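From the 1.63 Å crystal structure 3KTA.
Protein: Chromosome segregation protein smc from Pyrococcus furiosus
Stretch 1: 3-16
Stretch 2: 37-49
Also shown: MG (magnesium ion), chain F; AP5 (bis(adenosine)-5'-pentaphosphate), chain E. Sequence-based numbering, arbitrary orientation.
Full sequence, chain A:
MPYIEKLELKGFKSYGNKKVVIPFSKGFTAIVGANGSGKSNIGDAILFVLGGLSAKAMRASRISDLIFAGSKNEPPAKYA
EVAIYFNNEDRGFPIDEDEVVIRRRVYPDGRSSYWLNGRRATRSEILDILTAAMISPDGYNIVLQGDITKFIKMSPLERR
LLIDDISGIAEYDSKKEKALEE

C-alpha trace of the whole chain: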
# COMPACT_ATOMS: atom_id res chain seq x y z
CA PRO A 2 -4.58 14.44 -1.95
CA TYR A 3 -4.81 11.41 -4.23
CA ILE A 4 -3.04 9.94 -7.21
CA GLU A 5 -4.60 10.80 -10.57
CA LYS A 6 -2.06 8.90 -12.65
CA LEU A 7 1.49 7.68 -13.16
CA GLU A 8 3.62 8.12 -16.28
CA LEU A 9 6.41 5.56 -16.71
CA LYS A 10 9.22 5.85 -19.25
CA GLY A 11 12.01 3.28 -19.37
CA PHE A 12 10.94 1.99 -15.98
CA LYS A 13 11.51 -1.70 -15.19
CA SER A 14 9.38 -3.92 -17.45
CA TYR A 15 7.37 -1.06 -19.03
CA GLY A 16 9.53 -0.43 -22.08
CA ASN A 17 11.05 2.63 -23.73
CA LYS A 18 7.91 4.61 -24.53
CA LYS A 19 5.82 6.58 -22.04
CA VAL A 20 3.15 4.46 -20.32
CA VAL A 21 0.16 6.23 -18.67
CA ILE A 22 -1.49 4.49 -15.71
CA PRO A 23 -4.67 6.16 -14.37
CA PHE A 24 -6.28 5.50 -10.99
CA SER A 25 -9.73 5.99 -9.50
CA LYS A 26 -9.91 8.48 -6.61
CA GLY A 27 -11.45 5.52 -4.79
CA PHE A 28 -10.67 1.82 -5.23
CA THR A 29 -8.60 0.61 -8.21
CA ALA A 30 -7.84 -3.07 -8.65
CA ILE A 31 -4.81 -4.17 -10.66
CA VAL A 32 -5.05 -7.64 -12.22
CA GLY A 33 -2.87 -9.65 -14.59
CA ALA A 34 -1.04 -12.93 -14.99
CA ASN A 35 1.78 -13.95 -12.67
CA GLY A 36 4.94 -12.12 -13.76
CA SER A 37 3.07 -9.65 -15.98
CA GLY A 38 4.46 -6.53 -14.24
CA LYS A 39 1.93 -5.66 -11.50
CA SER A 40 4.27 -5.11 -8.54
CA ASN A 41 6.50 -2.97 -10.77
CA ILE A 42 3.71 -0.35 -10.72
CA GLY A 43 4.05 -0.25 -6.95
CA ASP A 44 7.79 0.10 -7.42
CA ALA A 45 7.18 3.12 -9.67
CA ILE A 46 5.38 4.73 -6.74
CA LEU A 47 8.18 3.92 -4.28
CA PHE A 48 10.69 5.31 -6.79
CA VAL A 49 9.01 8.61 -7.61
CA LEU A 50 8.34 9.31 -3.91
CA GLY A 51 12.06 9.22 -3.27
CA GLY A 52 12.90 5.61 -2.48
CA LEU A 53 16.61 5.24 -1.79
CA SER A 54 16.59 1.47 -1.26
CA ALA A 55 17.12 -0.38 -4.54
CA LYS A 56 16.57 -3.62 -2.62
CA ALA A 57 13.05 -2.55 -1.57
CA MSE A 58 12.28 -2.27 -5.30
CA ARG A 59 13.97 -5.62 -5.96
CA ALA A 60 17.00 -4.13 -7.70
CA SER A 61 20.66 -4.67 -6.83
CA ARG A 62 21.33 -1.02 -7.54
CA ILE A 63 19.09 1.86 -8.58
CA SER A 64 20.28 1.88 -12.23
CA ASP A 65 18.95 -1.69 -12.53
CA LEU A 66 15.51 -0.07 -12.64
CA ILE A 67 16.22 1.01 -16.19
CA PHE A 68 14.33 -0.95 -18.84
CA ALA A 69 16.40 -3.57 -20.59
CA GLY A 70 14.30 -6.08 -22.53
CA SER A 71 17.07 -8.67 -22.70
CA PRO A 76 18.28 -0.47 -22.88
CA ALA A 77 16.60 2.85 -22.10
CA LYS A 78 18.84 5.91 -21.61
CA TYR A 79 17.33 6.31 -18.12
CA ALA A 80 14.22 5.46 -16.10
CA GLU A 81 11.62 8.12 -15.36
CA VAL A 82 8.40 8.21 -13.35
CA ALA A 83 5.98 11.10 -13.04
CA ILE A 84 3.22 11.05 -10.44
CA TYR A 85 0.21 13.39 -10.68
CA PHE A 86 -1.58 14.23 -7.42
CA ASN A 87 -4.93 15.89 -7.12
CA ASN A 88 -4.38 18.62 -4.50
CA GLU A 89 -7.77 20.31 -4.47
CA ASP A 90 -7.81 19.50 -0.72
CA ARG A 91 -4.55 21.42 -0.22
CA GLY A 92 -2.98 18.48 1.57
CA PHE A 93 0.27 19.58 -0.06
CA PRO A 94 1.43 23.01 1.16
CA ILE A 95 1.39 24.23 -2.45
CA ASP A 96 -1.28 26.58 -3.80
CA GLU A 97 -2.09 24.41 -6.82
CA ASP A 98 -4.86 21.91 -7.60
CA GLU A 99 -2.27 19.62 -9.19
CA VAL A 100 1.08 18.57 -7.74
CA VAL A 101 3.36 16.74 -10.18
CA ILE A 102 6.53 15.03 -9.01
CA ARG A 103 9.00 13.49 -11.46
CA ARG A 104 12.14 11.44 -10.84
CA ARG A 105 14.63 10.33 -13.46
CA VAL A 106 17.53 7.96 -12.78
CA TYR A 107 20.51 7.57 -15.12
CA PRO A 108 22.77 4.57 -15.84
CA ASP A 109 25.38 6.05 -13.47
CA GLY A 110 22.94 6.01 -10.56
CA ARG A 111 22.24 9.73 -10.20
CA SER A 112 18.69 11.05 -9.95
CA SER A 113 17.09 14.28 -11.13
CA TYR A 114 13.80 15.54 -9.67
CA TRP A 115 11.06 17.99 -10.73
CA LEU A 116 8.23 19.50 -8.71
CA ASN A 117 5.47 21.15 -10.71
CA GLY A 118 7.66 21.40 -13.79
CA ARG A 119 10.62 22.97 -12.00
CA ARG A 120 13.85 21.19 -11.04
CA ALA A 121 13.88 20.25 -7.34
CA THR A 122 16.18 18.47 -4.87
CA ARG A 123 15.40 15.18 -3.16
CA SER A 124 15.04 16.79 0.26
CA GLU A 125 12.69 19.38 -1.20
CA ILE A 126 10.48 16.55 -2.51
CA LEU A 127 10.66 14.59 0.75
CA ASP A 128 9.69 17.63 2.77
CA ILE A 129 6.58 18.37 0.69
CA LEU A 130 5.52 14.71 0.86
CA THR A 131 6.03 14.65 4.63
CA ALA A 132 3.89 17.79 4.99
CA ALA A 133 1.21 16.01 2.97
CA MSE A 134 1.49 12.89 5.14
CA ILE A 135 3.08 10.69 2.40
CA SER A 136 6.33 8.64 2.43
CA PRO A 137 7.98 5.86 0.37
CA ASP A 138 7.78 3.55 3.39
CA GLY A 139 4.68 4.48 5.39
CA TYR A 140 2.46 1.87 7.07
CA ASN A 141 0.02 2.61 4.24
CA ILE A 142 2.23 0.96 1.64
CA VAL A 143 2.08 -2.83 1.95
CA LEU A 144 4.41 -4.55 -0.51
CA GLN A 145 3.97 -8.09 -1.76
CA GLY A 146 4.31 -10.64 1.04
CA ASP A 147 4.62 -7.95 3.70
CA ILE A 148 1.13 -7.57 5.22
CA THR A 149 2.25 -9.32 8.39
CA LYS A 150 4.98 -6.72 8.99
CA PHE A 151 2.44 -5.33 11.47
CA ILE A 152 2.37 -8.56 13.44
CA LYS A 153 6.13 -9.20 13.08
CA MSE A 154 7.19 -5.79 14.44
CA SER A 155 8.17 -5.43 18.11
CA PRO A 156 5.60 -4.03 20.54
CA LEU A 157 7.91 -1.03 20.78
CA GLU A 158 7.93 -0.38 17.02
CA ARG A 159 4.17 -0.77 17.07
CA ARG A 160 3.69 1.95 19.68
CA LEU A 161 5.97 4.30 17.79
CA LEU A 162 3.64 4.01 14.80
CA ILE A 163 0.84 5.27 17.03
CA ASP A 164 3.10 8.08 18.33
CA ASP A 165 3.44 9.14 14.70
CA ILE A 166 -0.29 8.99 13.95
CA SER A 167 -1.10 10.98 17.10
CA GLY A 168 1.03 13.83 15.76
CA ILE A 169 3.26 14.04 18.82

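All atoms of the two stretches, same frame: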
# COMPACT_ATOMS: atom_id res chain seq x y z
N TYR A 3 -4.77 12.78 -3.72
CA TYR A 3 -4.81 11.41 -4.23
C TYR A 3 -4.13 11.35 -5.57
O TYR A 3 -3.94 12.38 -6.23
CB TYR A 3 -6.24 10.87 -4.33
CG TYR A 3 -7.18 11.64 -5.21
CD1 TYR A 3 -7.96 12.67 -4.69
CD2 TYR A 3 -7.31 11.33 -6.56
CE1 TYR A 3 -8.84 13.38 -5.49
CE2 TYR A 3 -8.21 12.03 -7.37
CZ TYR A 3 -8.96 13.05 -6.82
OH TYR A 3 -9.84 13.74 -7.63
N ILE A 4 -3.76 10.14 -5.97
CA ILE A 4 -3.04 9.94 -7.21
C ILE A 4 -3.99 9.90 -8.41
O ILE A 4 -4.91 9.09 -8.47
CB ILE A 4 -2.23 8.63 -7.16
CG1 ILE A 4 -1.31 8.61 -5.94
CG2 ILE A 4 -1.43 8.44 -8.48
CD1 ILE A 4 -0.64 7.23 -5.71
N GLU A 5 -3.79 10.81 -9.35
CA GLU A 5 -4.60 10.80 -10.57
C GLU A 5 -4.03 9.80 -11.56
O GLU A 5 -4.77 9.00 -12.15
CB GLU A 5 -4.70 12.22 -11.15
CG GLU A 5 -5.46 13.13 -10.20
CD GLU A 5 -5.87 14.44 -10.80
OE1 GLU A 5 -4.99 15.12 -11.39
OE2 GLU A 5 -7.06 14.80 -10.66
N LYS A 6 -2.71 9.81 -11.72
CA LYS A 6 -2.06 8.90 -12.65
C LYS A 6 -0.56 8.84 -12.44
O LYS A 6 0.03 9.73 -11.80
CB LYS A 6 -2.34 9.32 -14.11
CG LYS A 6 -1.72 10.67 -14.49
CD LYS A 6 -2.00 11.00 -15.95
CE LYS A 6 -1.38 12.35 -16.32
NZ LYS A 6 -1.62 12.71 -17.75
N LEU A 7 0.05 7.79 -12.98
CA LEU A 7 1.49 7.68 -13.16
C LEU A 7 1.84 7.71 -14.64
O LEU A 7 1.06 7.28 -15.50
CB LEU A 7 2.01 6.34 -12.63
CG LEU A 7 1.96 6.09 -11.13
CD1 LEU A 7 2.15 4.61 -10.86
CD2 LEU A 7 3.04 6.91 -10.42
N GLU A 8 3.02 8.23 -14.94
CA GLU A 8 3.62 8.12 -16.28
C GLU A 8 4.99 7.47 -16.13
O GLU A 8 5.85 7.98 -15.42
CB GLU A 8 3.73 9.50 -16.93
CG GLU A 8 2.39 10.03 -17.40
CD GLU A 8 2.45 11.43 -17.95
OE1 GLU A 8 3.51 12.07 -17.84
OE2 GLU A 8 1.41 11.89 -18.46
N LEU A 9 5.16 6.31 -16.77
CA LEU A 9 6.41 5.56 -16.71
C LEU A 9 7.12 5.61 -18.06
O LEU A 9 6.51 5.32 -19.08
CB LEU A 9 6.13 4.08 -16.40
CG LEU A 9 5.86 3.70 -14.94
CD1 LEU A 9 4.67 4.43 -14.38
CD2 LEU A 9 5.65 2.17 -14.85
N LYS A 10 8.40 5.94 -18.04
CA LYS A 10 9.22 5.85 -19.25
C LYS A 10 10.55 5.17 -18.95
O LYS A 10 11.35 5.66 -18.15
CB LYS A 10 9.46 7.24 -19.84
CG LYS A 10 10.33 7.20 -21.11
CD LYS A 10 10.65 8.57 -21.66
CE LYS A 10 11.64 8.44 -22.81
NZ LYS A 10 12.06 9.76 -23.35
N GLY A 11 10.78 4.01 -19.57
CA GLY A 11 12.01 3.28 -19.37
C GLY A 11 12.11 2.68 -17.98
O GLY A 11 13.21 2.40 -17.48
N PHE A 12 10.96 2.46 -17.36
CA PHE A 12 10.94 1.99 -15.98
C PHE A 12 10.63 0.50 -15.87
O PHE A 12 9.55 0.06 -16.26
CB PHE A 12 9.93 2.80 -15.15
CG PHE A 12 9.98 2.46 -13.69
CD1 PHE A 12 10.90 3.06 -12.86
CD2 PHE A 12 9.14 1.47 -13.16
CE1 PHE A 12 10.98 2.73 -11.53
CE2 PHE A 12 9.22 1.13 -11.82
CZ PHE A 12 10.13 1.76 -11.00
N LYS A 13 11.58 -0.24 -15.32
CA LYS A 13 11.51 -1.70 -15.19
C LYS A 13 10.93 -2.36 -16.44
O LYS A 13 11.45 -2.16 -17.53
CB LYS A 13 10.79 -2.09 -13.89
CG LYS A 13 11.48 -1.52 -12.65
CD LYS A 13 10.91 -2.06 -11.34
CE LYS A 13 11.41 -3.45 -11.07
NZ LYS A 13 11.20 -3.90 -9.66
N SER A 14 9.89 -3.18 -16.30
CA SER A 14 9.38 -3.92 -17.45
C SER A 14 8.52 -3.12 -18.45
O SER A 14 7.99 -3.69 -19.42
CB SER A 14 8.56 -5.12 -16.96
OG SER A 14 7.47 -4.67 -16.16
N TYR A 15 8.36 -1.82 -18.24
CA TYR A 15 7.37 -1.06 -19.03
C TYR A 15 7.80 -0.49 -20.38
O TYR A 15 6.99 0.11 -21.10
CB TYR A 15 6.62 -0.03 -18.15
CG TYR A 15 5.56 -0.74 -17.34
CD1 TYR A 15 4.29 -0.97 -17.86
CD2 TYR A 15 5.85 -1.26 -16.09
CE1 TYR A 15 3.32 -1.66 -17.13
CE2 TYR A 15 4.91 -1.96 -15.37
CZ TYR A 15 3.65 -2.16 -15.89
OH TYR A 15 2.72 -2.85 -15.16
N GLY A 16 9.06 -0.73 -20.74
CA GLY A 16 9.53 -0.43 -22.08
C GLY A 16 10.01 1.00 -22.24
O GLY A 16 9.99 1.78 -21.29
N SER A 37 3.44 -10.56 -14.89
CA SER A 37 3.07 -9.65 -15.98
C SER A 37 3.58 -8.22 -15.79
O SER A 37 3.63 -7.45 -16.77
CB SER A 37 1.56 -9.63 -16.20
OG SER A 37 0.90 -9.26 -15.01
N GLY A 38 3.96 -7.87 -14.56
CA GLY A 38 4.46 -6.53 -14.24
C GLY A 38 3.65 -5.71 -13.23
O GLY A 38 3.79 -4.48 -13.17
N LYS A 39 2.82 -6.37 -12.43
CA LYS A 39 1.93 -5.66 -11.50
C LYS A 39 2.70 -4.96 -10.37
O LYS A 39 2.54 -3.74 -10.14
CB LYS A 39 0.87 -6.61 -10.94
CG LYS A 39 0.01 -7.26 -12.03
CD LYS A 39 -1.04 -8.19 -11.40
CE LYS A 39 -0.42 -9.29 -10.53
NZ LYS A 39 0.30 -10.33 -11.33
N SER A 40 3.55 -5.69 -9.67
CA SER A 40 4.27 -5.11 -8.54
C SER A 40 5.19 -3.97 -8.99
O SER A 40 5.47 -3.07 -8.22
CB SER A 40 5.08 -6.15 -7.80
OG SER A 40 4.21 -7.08 -7.19
N ASN A 41 5.67 -4.05 -10.23
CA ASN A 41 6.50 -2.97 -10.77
C ASN A 41 5.80 -1.60 -10.76
O ASN A 41 6.45 -0.56 -10.67
CB ASN A 41 6.97 -3.31 -12.20
CG ASN A 41 8.04 -4.38 -12.22
OD1 ASN A 41 8.63 -4.72 -11.19
ND2 ASN A 41 8.30 -4.91 -13.41
N ILE A 42 4.47 -1.60 -10.87
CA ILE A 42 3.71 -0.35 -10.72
C ILE A 42 3.85 0.21 -9.31
O ILE A 42 4.04 1.41 -9.13
CB ILE A 42 2.22 -0.55 -11.08
CG1 ILE A 42 2.08 -1.02 -12.52
CG2 ILE A 42 1.42 0.73 -10.80
CD1 ILE A 42 0.65 -1.35 -12.90
N GLY A 43 3.75 -0.65 -8.31
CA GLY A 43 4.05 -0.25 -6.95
C GLY A 43 5.46 0.28 -6.83
O GLY A 43 5.70 1.25 -6.12
N ASP A 44 6.41 -0.36 -7.51
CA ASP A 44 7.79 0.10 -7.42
C ASP A 44 7.96 1.49 -8.04
O ASP A 44 8.80 2.27 -7.58
CB ASP A 44 8.76 -0.90 -8.07
CG ASP A 44 8.79 -2.23 -7.33
OD1 ASP A 44 8.56 -2.22 -6.11
OD2 ASP A 44 9.05 -3.26 -7.99
N ALA A 45 7.16 1.78 -9.06
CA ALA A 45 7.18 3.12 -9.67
C ALA A 45 6.77 4.17 -8.65
O ALA A 45 7.33 5.27 -8.61
CB ALA A 45 6.27 3.16 -10.90
N ILE A 46 5.81 3.83 -7.81
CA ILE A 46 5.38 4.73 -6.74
C ILE A 46 6.47 4.92 -5.69
O ILE A 46 6.78 6.04 -5.31
CB ILE A 46 4.07 4.25 -6.10
CG1 ILE A 46 2.96 4.25 -7.16
CG2 ILE A 46 3.72 5.12 -4.87
CD1 ILE A 46 1.68 3.56 -6.69
N LEU A 47 7.07 3.82 -5.22
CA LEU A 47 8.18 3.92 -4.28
C LEU A 47 9.30 4.81 -4.85
O LEU A 47 9.89 5.65 -4.13
CB LEU A 47 8.77 2.52 -4.01
CG LEU A 47 7.86 1.56 -3.25
CD1 LEU A 47 8.57 0.23 -3.04
CD2 LEU A 47 7.48 2.16 -1.92
N PHE A 48 9.59 4.61 -6.13
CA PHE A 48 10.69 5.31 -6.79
C PHE A 48 10.45 6.81 -6.87
O PHE A 48 11.30 7.61 -6.46
CB PHE A 48 10.86 4.73 -8.20
CG PHE A 48 11.87 5.44 -9.04
CD1 PHE A 48 13.23 5.25 -8.83
CD2 PHE A 48 11.47 6.27 -10.08
CE1 PHE A 48 14.17 5.89 -9.63
CE2 PHE A 48 12.40 6.90 -10.89
CZ PHE A 48 13.75 6.71 -10.66
N VAL A 49 9.29 7.19 -7.38
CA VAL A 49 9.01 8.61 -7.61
C VAL A 49 8.85 9.38 -6.30
O VAL A 49 9.09 10.59 -6.25
CB VAL A 49 7.79 8.81 -8.54
CG1 VAL A 49 6.49 8.42 -7.83
CG2 VAL A 49 7.75 10.25 -9.06
MG MG F . 3.97 -9.10 -7.75
PA AP5 E . 8.72 -14.58 -9.05
O1A AP5 E . 8.66 -15.70 -10.07
O2A AP5 E . 10.09 -13.94 -9.00
O3A AP5 E . 7.67 -13.39 -9.38
PB AP5 E . 6.20 -13.64 -9.93
O1B AP5 E . 5.61 -14.88 -9.29
O2B AP5 E . 6.14 -13.62 -11.43
O3B AP5 E . 5.66 -12.28 -9.27
PG AP5 E . 4.21 -11.75 -9.57
O1G AP5 E . 3.33 -12.92 -9.97
O2G AP5 E . 3.76 -11.08 -8.31
O3G AP5 E . 4.45 -10.85 -10.84
PD AP5 E . 4.09 -9.32 -11.08
O1D AP5 E . 2.92 -9.21 -12.00
O2D AP5 E . 3.98 -8.53 -9.79
O3D AP5 E . 5.41 -8.91 -11.92
PE AP5 E . 6.54 -7.84 -11.46
O1E AP5 E . 5.88 -6.49 -11.39
O2E AP5 E . 7.26 -8.32 -10.25
O5F AP5 E . 8.22 -15.08 -7.61
C5F AP5 E . 9.04 -15.77 -6.68
C4F AP5 E . 8.27 -16.13 -5.41
O4F AP5 E . 8.10 -14.96 -4.62
C3F AP5 E . 6.87 -16.65 -5.68
O3F AP5 E . 6.43 -17.41 -4.57
C2F AP5 E . 6.04 -15.38 -5.71
O2F AP5 E . 4.70 -15.62 -5.34
C1F AP5 E . 6.76 -14.49 -4.70
N9A AP5 E . 6.84 -13.10 -5.15
C8A AP5 E . 6.65 -12.61 -6.41
N7A AP5 E . 6.85 -11.28 -6.39
C5A AP5 E . 7.16 -10.90 -5.13
C6A AP5 E . 7.45 -9.67 -4.56
N6A AP5 E . 7.31 -8.55 -5.28
N1A AP5 E . 7.73 -9.60 -3.22
C2A AP5 E . 7.74 -10.75 -2.45
N3A AP5 E . 7.45 -11.98 -3.01
C4A AP5 E . 7.16 -12.04 -4.33
O5J AP5 E . 7.43 -7.88 -12.80
C5J AP5 E . 8.42 -8.87 -12.99
C4J AP5 E . 8.98 -8.68 -14.39
O4J AP5 E . 9.59 -7.39 -14.46
C3J AP5 E . 10.06 -9.71 -14.70
O3J AP5 E . 9.83 -10.24 -15.99
C2J AP5 E . 11.32 -8.87 -14.71
O2J AP5 E . 12.34 -9.42 -15.51
C1J AP5 E . 10.79 -7.53 -15.19
N9B AP5 E . 11.77 -6.48 -14.90
C8B AP5 E . 12.21 -6.00 -13.70
N7B AP5 E . 13.14 -5.04 -13.93
C5B AP5 E . 13.29 -4.92 -15.27
C6B AP5 E . 14.10 -4.11 -16.07
N6B AP5 E . 15.02 -3.33 -15.52
N1B AP5 E . 14.01 -4.24 -17.43
C2B AP5 E . 13.15 -5.14 -18.03
N3B AP5 E . 12.36 -5.93 -17.23
C4B AP5 E . 12.44 -5.81 -15.89
O HOH W 1 6.14 -9.20 -7.97
O HOH W 2 1.92 -8.82 -7.50

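Contacts between a strand with its following loop and a nucleotide-binding helix often divide into an apolar part and a polar part, and this pair of stretches is a compact example. Strand 3-10 crosses helix 39-49 at 95°, and of its residues I4, L7 and L9 make contact. L7 contributes most along the strand: its CD1 lies 3.8 Å from I46 CG1 and 3.9 Å from I42 CG2, bridging successive turns of the helix. L9 CD1 packs 4.0 Å from A45 CB.

The loop continues the apolar surface. F12 settles against A45, whose small side chain lets the ring come close: F12 CZ is 3.5 Å from A45 CA. F12 CE1 lies over one face of the F48 ring, 3.8 Å from F48 CG, with the planes inclined at 47°.

The polar contacts run from G38 through N41 to D44. K13 NZ forms a salt bridge with D44 OD2 at 2.8 Å, a pairing of opposite charges in buried surroundings. N41 ND2 donates to S14 OG at 2.9 Å and also to AP5 O4J at 3.0 Å, so one amide group joins loop, helix and ligand. Y15 OH donates to G38 O at 2.8 Å, anchoring the loop to the backbone at G38; an ideal CB on G38 would sit tightly against S14 OG, at 3.2 Å.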